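Local atomic coordinates of transcriptional regulator (PDB entry 3F0C), a protein that probably binds operator DNA as a dimer through an N-terminal helix-turn-helix and controls transcription, as TetR-family regulators do. Residues A[19-24]-A[36-41]; A[92-96]-A[189-193]; A[131-136]-A[157-161]; A[145-149]-A[200-205]. All blocks are in the same frame, centred on the assembly; numbering follows the deposited sequence.

Interaction 1. Residues A[19-24]-A[36-41]. With SO4 (sulfate ion), chain B.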
loop_
_atom_site.group_PDB
_atom_site.type_symbol
_atom_site.label_atom_id
_atom_site.label_comp_id
_atom_site.label_asym_id
_atom_site.label_seq_id
_atom_site.Cartn_x
_atom_site.Cartn_y
_atom_site.Cartn_z
ATOM N N ALA A 19 -29.288 -10.710 8.234
ATOM C CA ALA A 19 -29.576 -11.559 7.137
ATOM C C ALA A 19 -28.547 -11.237 6.086
ATOM O O ALA A 19 -27.755 -12.089 5.681
ATOM C CB ALA A 19 -30.988 -11.251 6.647
ATOM N N ALA A 20 -28.551 -9.977 5.670
ATOM C CA ALA A 20 -27.664 -9.499 4.606
ATOM C C ALA A 20 -26.212 -9.849 4.910
ATOM O O ALA A 20 -25.536 -10.366 4.070
ATOM C CB ALA A 20 -27.828 -7.987 4.432
ATOM N N GLN A 21 -25.767 -9.564 6.124
ATOM C CA GLN A 21 -24.402 -9.813 6.553
ATOM C C GLN A 21 -23.971 -11.242 6.275
ATOM O O GLN A 21 -22.915 -11.503 5.717
ATOM C CB GLN A 21 -24.291 -9.532 8.055
ATOM C CG GLN A 21 -22.926 -9.822 8.637
ATOM C CD GLN A 21 -22.579 -8.940 9.826
ATOM O OE1 GLN A 21 -23.440 -8.302 10.435
ATOM N NE2 GLN A 21 -21.303 -8.886 10.152
ATOM N N LYS A 22 -24.813 -12.164 6.678
ATOM C CA LYS A 22 -24.527 -13.552 6.480
ATOM C C LYS A 22 -24.469 -13.901 5.021
ATOM O O LYS A 22 -23.582 -14.632 4.599
ATOM C CB LYS A 22 -25.585 -14.404 7.151
ATOM C CG LYS A 22 -25.581 -14.231 8.652
ATOM C CD LYS A 22 -26.556 -15.159 9.371
ATOM C CE LYS A 22 -26.373 -15.001 10.914
ATOM N NZ LYS A 22 -27.106 -15.983 11.825
ATOM N N ARG A 23 -25.431 -13.426 4.247
ATOM C CA ARG A 23 -25.449 -13.755 2.812
ATOM C C ARG A 23 -24.184 -13.315 2.172
ATOM O O ARG A 23 -23.579 -14.047 1.397
ATOM C CB ARG A 23 -26.524 -13.007 2.045
ATOM C CG ARG A 23 -27.894 -13.549 2.204
ATOM C CD ARG A 23 -28.258 -14.509 1.112
ATOM N NE ARG A 23 -29.207 -15.462 1.653
ATOM C CZ ARG A 23 -29.403 -16.663 1.164
ATOM N NH1 ARG A 23 -30.278 -17.459 1.755
ATOM N NH2 ARG A 23 -28.726 -17.053 0.085
ATOM N N PHE A 24 -23.827 -12.080 2.450
ATOM C CA PHE A 24 -22.696 -11.514 1.827
ATOM C C PHE A 24 -21.446 -12.232 2.356
ATOM O O PHE A 24 -20.512 -12.465 1.611
ATOM C CB PHE A 24 -22.628 -10.032 2.135
ATOM C CG PHE A 24 -23.775 -9.207 1.581
ATOM C CD1 PHE A 24 -24.347 -9.491 0.356
ATOM C CD2 PHE A 24 -24.224 -8.098 2.278
ATOM C CE1 PHE A 24 -25.372 -8.676 -0.158
ATOM C CE2 PHE A 24 -25.247 -7.285 1.782
ATOM C CZ PHE A 24 -25.820 -7.569 0.561
ATOM N N GLU A 36 -33.473 -13.186 -2.341
ATOM C CA GLU A 36 -32.943 -14.090 -1.323
ATOM C C GLU A 36 -33.077 -13.503 0.077
ATOM O O GLU A 36 -33.596 -14.159 0.971
ATOM C CB GLU A 36 -31.458 -14.428 -1.587
ATOM C CG GLU A 36 -31.232 -15.550 -2.601
ATOM C CD GLU A 36 -29.822 -15.593 -3.235
ATOM O OE1 GLU A 36 -28.906 -14.840 -2.825
ATOM O OE2 GLU A 36 -29.632 -16.422 -4.164
ATOM N N ILE A 37 -32.601 -12.268 0.263
ATOM C CA ILE A 37 -32.581 -11.623 1.595
ATOM C C ILE A 37 -33.979 -11.458 2.130
ATOM O O ILE A 37 -34.211 -11.610 3.319
ATOM C CB ILE A 37 -31.898 -10.238 1.577
ATOM C CG1 ILE A 37 -30.494 -10.354 0.965
ATOM C CG2 ILE A 37 -31.800 -9.679 2.977
ATOM C CD1 ILE A 37 -29.415 -9.470 1.626
ATOM N N ALA A 38 -34.901 -11.144 1.236
ATOM C CA ALA A 38 -36.287 -11.073 1.602
ATOM C C ALA A 38 -36.699 -12.445 2.155
ATOM O O ALA A 38 -37.117 -12.568 3.299
ATOM C CB ALA A 38 -37.118 -10.671 0.422
ATOM N N SER A 39 -36.528 -13.493 1.364
ATOM C CA SER A 39 -36.817 -14.854 1.853
ATOM C C SER A 39 -36.330 -15.057 3.290
ATOM O O SER A 39 -37.051 -15.596 4.130
ATOM C CB SER A 39 -36.159 -15.927 0.962
ATOM O OG SER A 39 -36.934 -16.184 -0.196
ATOM N N ASP A 40 -35.099 -14.625 3.553
ATOM C CA ASP A 40 -34.406 -14.965 4.798
ATOM C C ASP A 40 -35.144 -14.380 5.988
ATOM O O ASP A 40 -35.478 -15.082 6.937
ATOM C CB ASP A 40 -32.956 -14.475 4.753
ATOM C CG ASP A 40 -32.117 -15.207 3.693
ATOM O OD1 ASP A 40 -32.735 -15.768 2.747
ATOM O OD2 ASP A 40 -30.854 -15.230 3.815
ATOM N N VAL A 41 -35.427 -13.089 5.901
ATOM C CA VAL A 41 -36.191 -12.392 6.917
ATOM C C VAL A 41 -37.700 -12.729 6.848
ATOM O O VAL A 41 -38.465 -12.345 7.718
ATOM C CB VAL A 41 -35.971 -10.859 6.796
ATOM C CG1 VAL A 41 -34.590 -10.441 7.328
ATOM C CG2 VAL A 41 -36.143 -10.389 5.351
HETATM S S SO4 B . -29.815 -20.660 0.140
HETATM O O1 SO4 B . -31.193 -20.390 -0.300
HETATM O O2 SO4 B . -29.489 -22.041 -0.214
HETATM O O3 SO4 B . -28.906 -19.755 -0.562
HETATM O O4 SO4 B . -29.653 -20.491 1.591
#
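Arg23 dominates the polar side of this contact. With chi1 at m and chi2 off its wells at -94°, its chain reaches Asp40, whose m rotamer brings the carboxylate forward: Arg23 NE donates to Asp40 OD2 at 2.7 Å, and Arg23 NH1 to that OD2 at 3.1 Å. The guanidinium edge holds the sulfate, probably from the crystallisation liquor, through Arg23 NH2 to SO4 O3 (2.8 Å). Glu36 lays CG over a guanidinium face and adds a long, out-of-plane charge pairing (Arg23 NH2 to Glu36 OE1, 3.7 Å). Beneath, Ile37 is a knob among Ala19, Ala20, Arg23 and Phe24; its off-rotamer chi2 of -142° puts CD1 3.5 Å from Ala20 CB. The small alanines leave room for this branched chain, and Ala19 CB meets Val41 CG1 at 3.8 Å. Segments 19-24 and 36-41 cross at 127°; their helices 12-27 and 34-41 lie in the TetR-family region that probably binds DNA, and helix 55-78 closes the apolar side, Leu58 touching Ala20 and Ile37 and Phe59 the Phe24 ring.

Interaction 2. Residues A[92-96]-A[189-193]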
loop_
_atom_site.group_PDB
_atom_site.type_symbol
_atom_site.label_atom_id
_atom_site.label_comp_id
_atom_site.label_asym_id
_atom_site.label_seq_id
_atom_site.Cartn_x
_atom_site.Cartn_y
_atom_site.Cartn_z
ATOM N N VAL A 92 -3.838 -4.118 16.917
ATOM C CA VAL A 92 -3.370 -4.629 15.657
ATOM C C VAL A 92 -4.131 -5.914 15.313
ATOM O O VAL A 92 -4.628 -6.045 14.191
ATOM C CB VAL A 92 -1.866 -4.912 15.646
ATOM C CG1 VAL A 92 -1.442 -5.282 14.252
ATOM C CG2 VAL A 92 -1.092 -3.714 16.088
ATOM N N LYS A 93 -4.251 -6.835 16.275
ATOM C CA LYS A 93 -4.991 -8.083 16.038
ATOM C C LYS A 93 -6.409 -7.770 15.607
ATOM O O LYS A 93 -6.960 -8.408 14.710
ATOM C CB LYS A 93 -5.013 -8.971 17.279
ATOM C CG LYS A 93 -3.608 -9.559 17.698
ATOM C CD LYS A 93 -3.592 -10.470 19.001
ATOM C CE LYS A 93 -2.159 -11.024 19.318
ATOM N NZ LYS A 93 -2.072 -11.878 20.560
ATOM N N LEU A 94 -7.003 -6.779 16.248
ATOM C CA LEU A 94 -8.390 -6.539 16.032
ATOM C C LEU A 94 -8.512 -5.894 14.670
ATOM O O LEU A 94 -9.407 -6.239 13.887
ATOM C CB LEU A 94 -8.935 -5.641 17.108
ATOM C CG LEU A 94 -10.451 -5.597 17.186
ATOM C CD1 LEU A 94 -10.929 -6.978 17.497
ATOM C CD2 LEU A 94 -10.991 -4.564 18.261
ATOM N N ARG A 95 -7.627 -4.948 14.372
ATOM C CA ARG A 95 -7.649 -4.279 13.075
ATOM C C ARG A 95 -7.504 -5.302 11.954
ATOM O O ARG A 95 -8.185 -5.230 10.930
ATOM C CB ARG A 95 -6.532 -3.238 12.987
ATOM C CG ARG A 95 -6.623 -2.331 11.773
ATOM C CD ARG A 95 -8.051 -1.866 11.534
ATOM N NE ARG A 95 -8.142 -0.919 10.427
ATOM C CZ ARG A 95 -8.558 -1.236 9.205
ATOM N NH1 ARG A 95 -8.607 -0.308 8.259
ATOM N NH2 ARG A 95 -8.924 -2.479 8.929
ATOM N N SER A 96 -6.606 -6.257 12.166
ATOM C CA SER A 96 -6.357 -7.349 11.222
ATOM C C SER A 96 -7.616 -8.164 10.955
ATOM O O SER A 96 -7.944 -8.469 9.831
ATOM C CB SER A 96 -5.288 -8.253 11.830
ATOM O OG SER A 96 -4.655 -9.050 10.888
ATOM N N ASP A 189 -1.866 -11.161 8.840
ATOM C CA ASP A 189 -1.784 -11.074 10.282
ATOM C C ASP A 189 -0.322 -11.085 10.774
ATOM O O ASP A 189 0.095 -10.186 11.499
ATOM C CB ASP A 189 -2.618 -12.174 10.932
ATOM C CG ASP A 189 -2.635 -12.062 12.454
ATOM O OD1 ASP A 189 -3.362 -11.168 13.008
ATOM O OD2 ASP A 189 -1.897 -12.880 13.090
ATOM N N LYS A 190 0.469 -12.047 10.330
ATOM C CA LYS A 190 1.834 -12.165 10.826
ATOM C C LYS A 190 2.732 -10.954 10.498
ATOM O O LYS A 190 3.549 -10.514 11.324
ATOM C CB LYS A 190 2.426 -13.523 10.397
ATOM C CG LYS A 190 1.858 -14.665 11.300
ATOM C CD LYS A 190 1.945 -16.065 10.731
ATOM C CE LYS A 190 1.811 -17.167 11.830
ATOM N NZ LYS A 190 3.064 -17.969 12.120
ATOM N N ASN A 191 2.534 -10.385 9.317
ATOM C CA ASN A 191 3.176 -9.123 8.935
ATOM C C ASN A 191 2.794 -7.904 9.767
ATOM O O ASN A 191 3.655 -7.126 10.185
ATOM C CB ASN A 191 2.783 -8.785 7.515
ATOM C CG ASN A 191 3.527 -9.572 6.522
ATOM O OD1 ASN A 191 4.755 -9.598 6.562
ATOM N ND2 ASN A 191 2.799 -10.210 5.593
HETATM N N MSE A 192 1.491 -7.714 9.952
HETATM C CA MSE A 192 0.994 -6.621 10.767
HETATM C C MSE A 192 1.553 -6.609 12.188
HETATM O O MSE A 192 1.663 -5.559 12.768
HETATM C CB MSE A 192 -0.533 -6.559 10.749
HETATM C CG MSE A 192 -1.062 -5.836 9.505
HETATM SE SE MSE A 192 -3.046 -5.696 9.276
HETATM C CE MSE A 192 -3.562 -4.425 10.743
ATOM N N CYS A 193 1.946 -7.767 12.705
ATOM C CA CYS A 193 2.615 -7.828 14.000
ATOM C C CYS A 193 4.039 -7.286 13.873
ATOM O O CYS A 193 4.413 -6.320 14.538
ATOM C CB CYS A 193 2.640 -9.262 14.527
ATOM S SG CYS A 193 1.013 -10.041 14.649
#
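This is a buried, mostly apolar contact between two helices far apart in sequence, 84-106 and 183-201, inside the helical body of the subunit. The segments run roughly antiparallel, at 147°, with axes 9.8 Å apart at closest approach. Met192, present as selenomethionine, fills most of the gap. Its long, flexible, unbranched chain suits this role: from a backbone 6.9 Å away, measured between Val92 CA and Met192 CA, it reaches across, bending at chi3 (p), to place CE 3.8 Å from both Arg95 CG and Ser96 N. Val92, pointing straight across, packs CG1 against Met192 CB at 3.8 Å, a compact branched fit. Ser96 is small enough to let the helices come within 6.0 Å, from its CA to Asp189 CA, and its OG makes a weak hydrogen bond to Asp189 OD1 (3.3 Å) at the less buried margin. Arg95 lends the contact its aliphatic CG, while its charged end leads away to a salt bridge with Glu131. Leu164 and Val167 of helix 153-174 also pack on Met192. Such antiparallel packing of long helices is characteristic of the all-helical C-terminal domain of TetR-family regulators, which in relatives carries the ligand-binding and dimerisation functions.

Interaction 3. Residues A[131-136]-A[157-161]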
loop_
_atom_site.group_PDB
_atom_site.type_symbol
_atom_site.label_atom_id
_atom_site.label_comp_id
_atom_site.label_asym_id
_atom_site.label_seq_id
_atom_site.Cartn_x
_atom_site.Cartn_y
_atom_site.Cartn_z
ATOM N N GLU A 131 -9.506 5.886 13.512
ATOM C CA GLU A 131 -8.502 4.902 13.862
ATOM C C GLU A 131 -7.246 5.561 14.334
ATOM O O GLU A 131 -6.675 5.156 15.334
ATOM C CB GLU A 131 -8.196 4.059 12.636
ATOM C CG GLU A 131 -7.371 2.782 12.882
ATOM C CD GLU A 131 -7.230 1.919 11.631
ATOM O OE1 GLU A 131 -7.942 2.188 10.620
ATOM O OE2 GLU A 131 -6.391 0.986 11.641
ATOM N N VAL A 132 -6.801 6.568 13.592
ATOM C CA VAL A 132 -5.626 7.323 13.982
ATOM C C VAL A 132 -5.873 7.861 15.379
ATOM O O VAL A 132 -4.995 7.753 16.260
ATOM C CB VAL A 132 -5.312 8.463 12.990
ATOM C CG1 VAL A 132 -4.288 9.429 13.566
ATOM C CG2 VAL A 132 -4.780 7.871 11.685
ATOM N N GLU A 133 -7.082 8.389 15.598
ATOM C CA GLU A 133 -7.434 8.946 16.907
ATOM C C GLU A 133 -7.398 7.879 18.006
ATOM O O GLU A 133 -6.763 8.081 19.053
ATOM C CB GLU A 133 -8.826 9.556 16.924
ATOM C CG GLU A 133 -9.061 10.766 16.058
ATOM C CD GLU A 133 -8.137 11.936 16.369
ATOM O OE1 GLU A 133 -7.896 12.152 17.610
ATOM O OE2 GLU A 133 -7.680 12.634 15.397
ATOM N N ILE A 134 -8.067 6.746 17.799
ATOM C CA ILE A 134 -7.978 5.712 18.815
ATOM C C ILE A 134 -6.509 5.473 19.150
ATOM O O ILE A 134 -6.098 5.495 20.330
ATOM C CB ILE A 134 -8.600 4.400 18.400
ATOM C CG1 ILE A 134 -10.123 4.521 18.351
ATOM C CG2 ILE A 134 -8.207 3.323 19.349
ATOM C CD1 ILE A 134 -10.746 3.504 17.354
ATOM N N VAL A 135 -5.701 5.327 18.115
ATOM C CA VAL A 135 -4.314 5.012 18.344
ATOM C C VAL A 135 -3.604 6.161 19.099
ATOM O O VAL A 135 -2.849 5.930 20.058
ATOM C CB VAL A 135 -3.613 4.593 17.027
ATOM C CG1 VAL A 135 -2.099 4.661 17.201
ATOM C CG2 VAL A 135 -4.102 3.175 16.615
ATOM N N ALA A 136 -3.909 7.398 18.727
ATOM C CA ALA A 136 -3.271 8.525 19.371
ATOM C C ALA A 136 -3.547 8.445 20.870
ATOM O O ALA A 136 -2.738 8.928 21.717
ATOM C CB ALA A 136 -3.767 9.824 18.778
ATOM N N ALA A 157 0.929 7.848 15.605
ATOM C CA ALA A 157 -0.385 7.249 15.416
ATOM C C ALA A 157 -0.685 6.984 13.941
ATOM O O ALA A 157 -0.979 5.856 13.558
ATOM C CB ALA A 157 -1.425 8.155 15.989
ATOM N N GLU A 158 -0.624 8.041 13.129
ATOM C CA GLU A 158 -0.713 7.964 11.677
ATOM C C GLU A 158 0.213 6.968 11.074
ATOM O O GLU A 158 -0.134 6.262 10.114
ATOM C CB GLU A 158 -0.242 9.246 11.092
ATOM C CG GLU A 158 -1.297 10.198 10.914
ATOM C CD GLU A 158 -1.318 10.727 9.488
ATOM O OE1 GLU A 158 -0.216 10.892 8.871
ATOM O OE2 GLU A 158 -2.459 10.989 9.008
ATOM N N PHE A 159 1.437 6.977 11.580
ATOM C CA PHE A 159 2.451 6.123 10.999
ATOM C C PHE A 159 2.052 4.669 11.179
ATOM O O PHE A 159 2.025 3.902 10.214
ATOM C CB PHE A 159 3.834 6.410 11.588
ATOM C CG PHE A 159 4.975 5.836 10.780
ATOM C CD1 PHE A 159 5.110 6.133 9.427
ATOM C CD2 PHE A 159 5.919 5.006 11.378
ATOM C CE1 PHE A 159 6.167 5.629 8.693
ATOM C CE2 PHE A 159 6.960 4.501 10.658
ATOM C CZ PHE A 159 7.086 4.810 9.307
ATOM N N LEU A 160 1.709 4.309 12.401
ATOM C CA LEU A 160 1.295 2.950 12.659
ATOM C C LEU A 160 0.099 2.599 11.786
ATOM O O LEU A 160 0.082 1.554 11.130
ATOM C CB LEU A 160 0.969 2.743 14.137
ATOM C CG LEU A 160 0.781 1.291 14.557
ATOM C CD1 LEU A 160 -0.532 0.822 14.108
ATOM C CD2 LEU A 160 1.805 0.428 13.928
ATOM N N VAL A 161 -0.880 3.491 11.751
ATOM C CA VAL A 161 -2.086 3.206 10.993
ATOM C C VAL A 161 -1.698 2.996 9.518
ATOM O O VAL A 161 -2.010 1.965 8.941
ATOM C CB VAL A 161 -3.185 4.248 11.255
ATOM C CG1 VAL A 161 -4.387 4.002 10.410
ATOM C CG2 VAL A 161 -3.584 4.169 12.697
#
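Small and beta-branched side chains let helices 118-145 and 153-174 come close, with segment axes 8.6 Å apart and crossing at 122°. The backbones come nearest at Ala136 and Ala157, whose CA atoms lie 5.1 Å and CB atoms 4.0 Å apart; the absence of side-chain bulk beyond CB permits this approach. The first bump is Ala157: its methyl enters the hollow between Val132, Val135 and Ala136, with CB 3.6 Å from Val132 O and 3.8 Å from Val135 CG1. One turn on, Val161 makes the second bump, its CB 4.0 Å from Val132 CG2 and its CG2 4.1 Å from Val135 CG2. The two valines of 131-136 thus each meet both bumps. Glu131 lays its carboxylate carbon CD 3.7 Å from Val161 CG1, while its OE2 is hydrogen-bonded with Tyr91 OH and salt-bridged to Arg95. Beyond, Phe159 forms a cation-pi pair with Lys194 of the second subunit. The contact belongs to the helical bundle expected of a TetR-family C-terminal domain, here next to the second subunit.

Interaction 4. Residues A[145-149]-A[200-205]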
loop_
_atom_site.group_PDB
_atom_site.type_symbol
_atom_site.label_atom_id
_atom_site.label_comp_id
_atom_site.label_asym_id
_atom_site.label_seq_id
_atom_site.Cartn_x
_atom_site.Cartn_y
_atom_site.Cartn_z
ATOM N N THR A 145 1.384 6.967 31.176
ATOM C CA THR A 145 1.823 5.732 31.815
ATOM C C THR A 145 3.359 5.567 31.768
ATOM O O THR A 145 3.925 4.741 32.486
ATOM C CB THR A 145 1.153 4.512 31.137
ATOM O OG1 THR A 145 1.043 3.434 32.067
ATOM C CG2 THR A 145 1.942 4.064 29.938
ATOM N N LYS A 146 4.002 6.343 30.895
ATOM C CA LYS A 146 5.463 6.448 30.766
ATOM C C LYS A 146 6.101 5.231 30.090
ATOM O O LYS A 146 7.299 5.001 30.223
ATOM C CB LYS A 146 6.139 6.794 32.108
ATOM C CG LYS A 146 5.802 8.206 32.622
ATOM C CD LYS A 146 6.461 8.520 33.962
ATOM C CE LYS A 146 6.118 9.928 34.412
ATOM N NZ LYS A 146 6.732 10.251 35.733
ATOM N N GLU A 147 5.306 4.480 29.329
ATOM C CA GLU A 147 5.824 3.364 28.536
ATOM C C GLU A 147 6.408 3.896 27.229
ATOM O O GLU A 147 7.413 3.402 26.731
ATOM C CB GLU A 147 4.722 2.347 28.245
ATOM C CG GLU A 147 4.162 1.634 29.471
ATOM C CD GLU A 147 2.855 0.913 29.172
ATOM O OE1 GLU A 147 2.827 0.072 28.245
ATOM O OE2 GLU A 147 1.843 1.185 29.843
ATOM N N PHE A 148 5.766 4.919 26.676
ATOM C CA PHE A 148 6.215 5.512 25.430
ATOM C C PHE A 148 6.759 6.907 25.701
ATOM O O PHE A 148 6.226 7.630 26.526
ATOM C CB PHE A 148 5.065 5.625 24.415
ATOM C CG PHE A 148 4.195 4.377 24.276
ATOM C CD1 PHE A 148 4.715 3.103 24.385
ATOM C CD2 PHE A 148 2.849 4.504 23.955
ATOM C CE1 PHE A 148 3.891 1.983 24.227
ATOM C CE2 PHE A 148 2.030 3.390 23.800
ATOM C CZ PHE A 148 2.554 2.133 23.933
ATOM N N LYS A 149 7.800 7.281 24.967
ATOM C CA LYS A 149 8.352 8.637 25.016
ATOM C C LYS A 149 7.432 9.619 24.271
ATOM O O LYS A 149 6.824 9.230 23.266
ATOM C CB LYS A 149 9.736 8.636 24.361
ATOM C CG LYS A 149 10.785 7.853 25.117
ATOM C CD LYS A 149 12.160 7.861 24.404
ATOM C CE LYS A 149 13.167 7.095 25.200
ATOM N NZ LYS A 149 14.419 7.125 24.461
ATOM N N LEU A 200 6.529 -0.454 18.255
ATOM C CA LEU A 200 6.627 -0.371 19.690
ATOM C C LEU A 200 8.064 -0.017 20.112
ATOM O O LEU A 200 8.259 0.845 20.972
ATOM C CB LEU A 200 6.146 -1.663 20.326
ATOM C CG LEU A 200 4.639 -1.824 20.427
ATOM C CD1 LEU A 200 4.263 -3.199 20.962
ATOM C CD2 LEU A 200 4.054 -0.738 21.316
ATOM N N LYS A 201 9.071 -0.635 19.490
ATOM C CA LYS A 201 10.458 -0.368 19.896
ATOM C C LYS A 201 10.905 1.027 19.495
ATOM O O LYS A 201 11.854 1.554 20.063
ATOM C CB LYS A 201 11.457 -1.409 19.369
ATOM C CG LYS A 201 12.914 -1.201 19.918
ATOM C CD LYS A 201 13.864 -2.425 19.696
ATOM C CE LYS A 201 14.879 -2.646 20.847
ATOM N NZ LYS A 201 15.364 -1.394 21.503
ATOM N N GLU A 202 10.224 1.629 18.529
ATOM C CA GLU A 202 10.497 3.014 18.194
ATOM C C GLU A 202 9.938 3.953 19.275
ATOM O O GLU A 202 10.248 5.136 19.244
ATOM C CB GLU A 202 9.948 3.354 16.800
ATOM C CG GLU A 202 10.016 4.840 16.358
ATOM C CD GLU A 202 11.404 5.324 15.968
ATOM O OE1 GLU A 202 12.376 4.559 16.141
ATOM O OE2 GLU A 202 11.518 6.467 15.463
ATOM N N ILE A 203 9.145 3.460 20.235
ATOM C CA ILE A 203 8.686 4.336 21.325
ATOM C C ILE A 203 8.705 3.781 22.747
ATOM O O ILE A 203 8.372 4.507 23.678
ATOM C CB ILE A 203 7.259 4.842 21.109
ATOM C CG1 ILE A 203 6.689 4.408 19.755
ATOM C CG2 ILE A 203 7.236 6.366 21.356
ATOM C CD1 ILE A 203 5.229 4.156 19.822
ATOM N N GLN A 204 9.092 2.520 22.917
ATOM C CA GLN A 204 9.089 1.840 24.222
ATOM C C GLN A 204 9.780 2.611 25.396
ATOM O O GLN A 204 9.580 2.294 26.581
ATOM C CB GLN A 204 9.755 0.469 24.051
ATOM C CG GLN A 204 11.288 0.559 23.800
ATOM C CD GLN A 204 11.978 -0.791 23.671
ATOM O OE1 GLN A 204 11.709 -1.536 22.737
ATOM N NE2 GLN A 204 12.886 -1.105 24.605
ATOM N N THR A 205 10.581 3.603 25.039
ATOM C CA THR A 205 11.255 4.361 26.062
ATOM C C THR A 205 12.620 3.759 26.342
ATOM O O THR A 205 12.724 2.607 26.759
ATOM C CB THR A 205 10.451 4.265 27.329
ATOM O OG1 THR A 205 9.156 4.823 27.094
ATOM C CG2 THR A 205 11.136 5.079 28.418
#
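Leu200, in the last helical part of its segment, opens the contact: its CD2 lies 4.0 Å from Phe148 CE1, aliphatic against aromatic in a buried setting. Ile203 N donates to Leu200 O at 2.9 Å near the end of the helix. Ile203 is the central residue. Its side chain packs apolar against apolar, CG2 lying 3.8 Å from Phe148 CB, and its carbonyl accepts the one hydrogen bond between the segments, from Lys149 N to Ile203 O at 3.1 Å; the same oxygen receives a CA-H...O contact from Phe148 CA at 3.0 Å. The CA-to-CB bond of Gln204 points away from 145-149, leaving this polar residue exposed. The modelled chain ends at Thr205, a poorly ordered residue whose CA lies 3.4 Å from Lys149 CE; its crowding with Glu147 O makes its position unreliable. On the facing segment, Lys146 takes the positive phi of a Schellman motif that ends helix 118-145, and Glu147 sends its carboxylate to the backbone nitrogens of Ala84 and Thr85. The contact therefore joins the ends of helices 118-145 and 183-201 beside the start of helix 84-106, where Ala84 touches Phe148 and Leu88 touches Leu200.

In the fold
Interaction 1 lies in the N-terminal, probably DNA-binding region and closes before the others open; its centre is about 30 to 46 Å from theirs, on the opposite side of the chain's centre. The other three belong to the helical body. Interaction 3 is nested inside the loop closed by interaction 2, and their centres are about 14 Å apart; the Arg95–Glu131 salt bridge (NE to OE2, 2.9 Å) joins them. Interaction 4 shares helix 183-201 with interaction 2 and follows directly on helix 118-145, which interaction 3 uses, crossing both along the chain. Interactions 2, 3 and 4 each reach the second subunit, consistent with a C-terminal body that dimerises while the N-terminal region probably meets DNA.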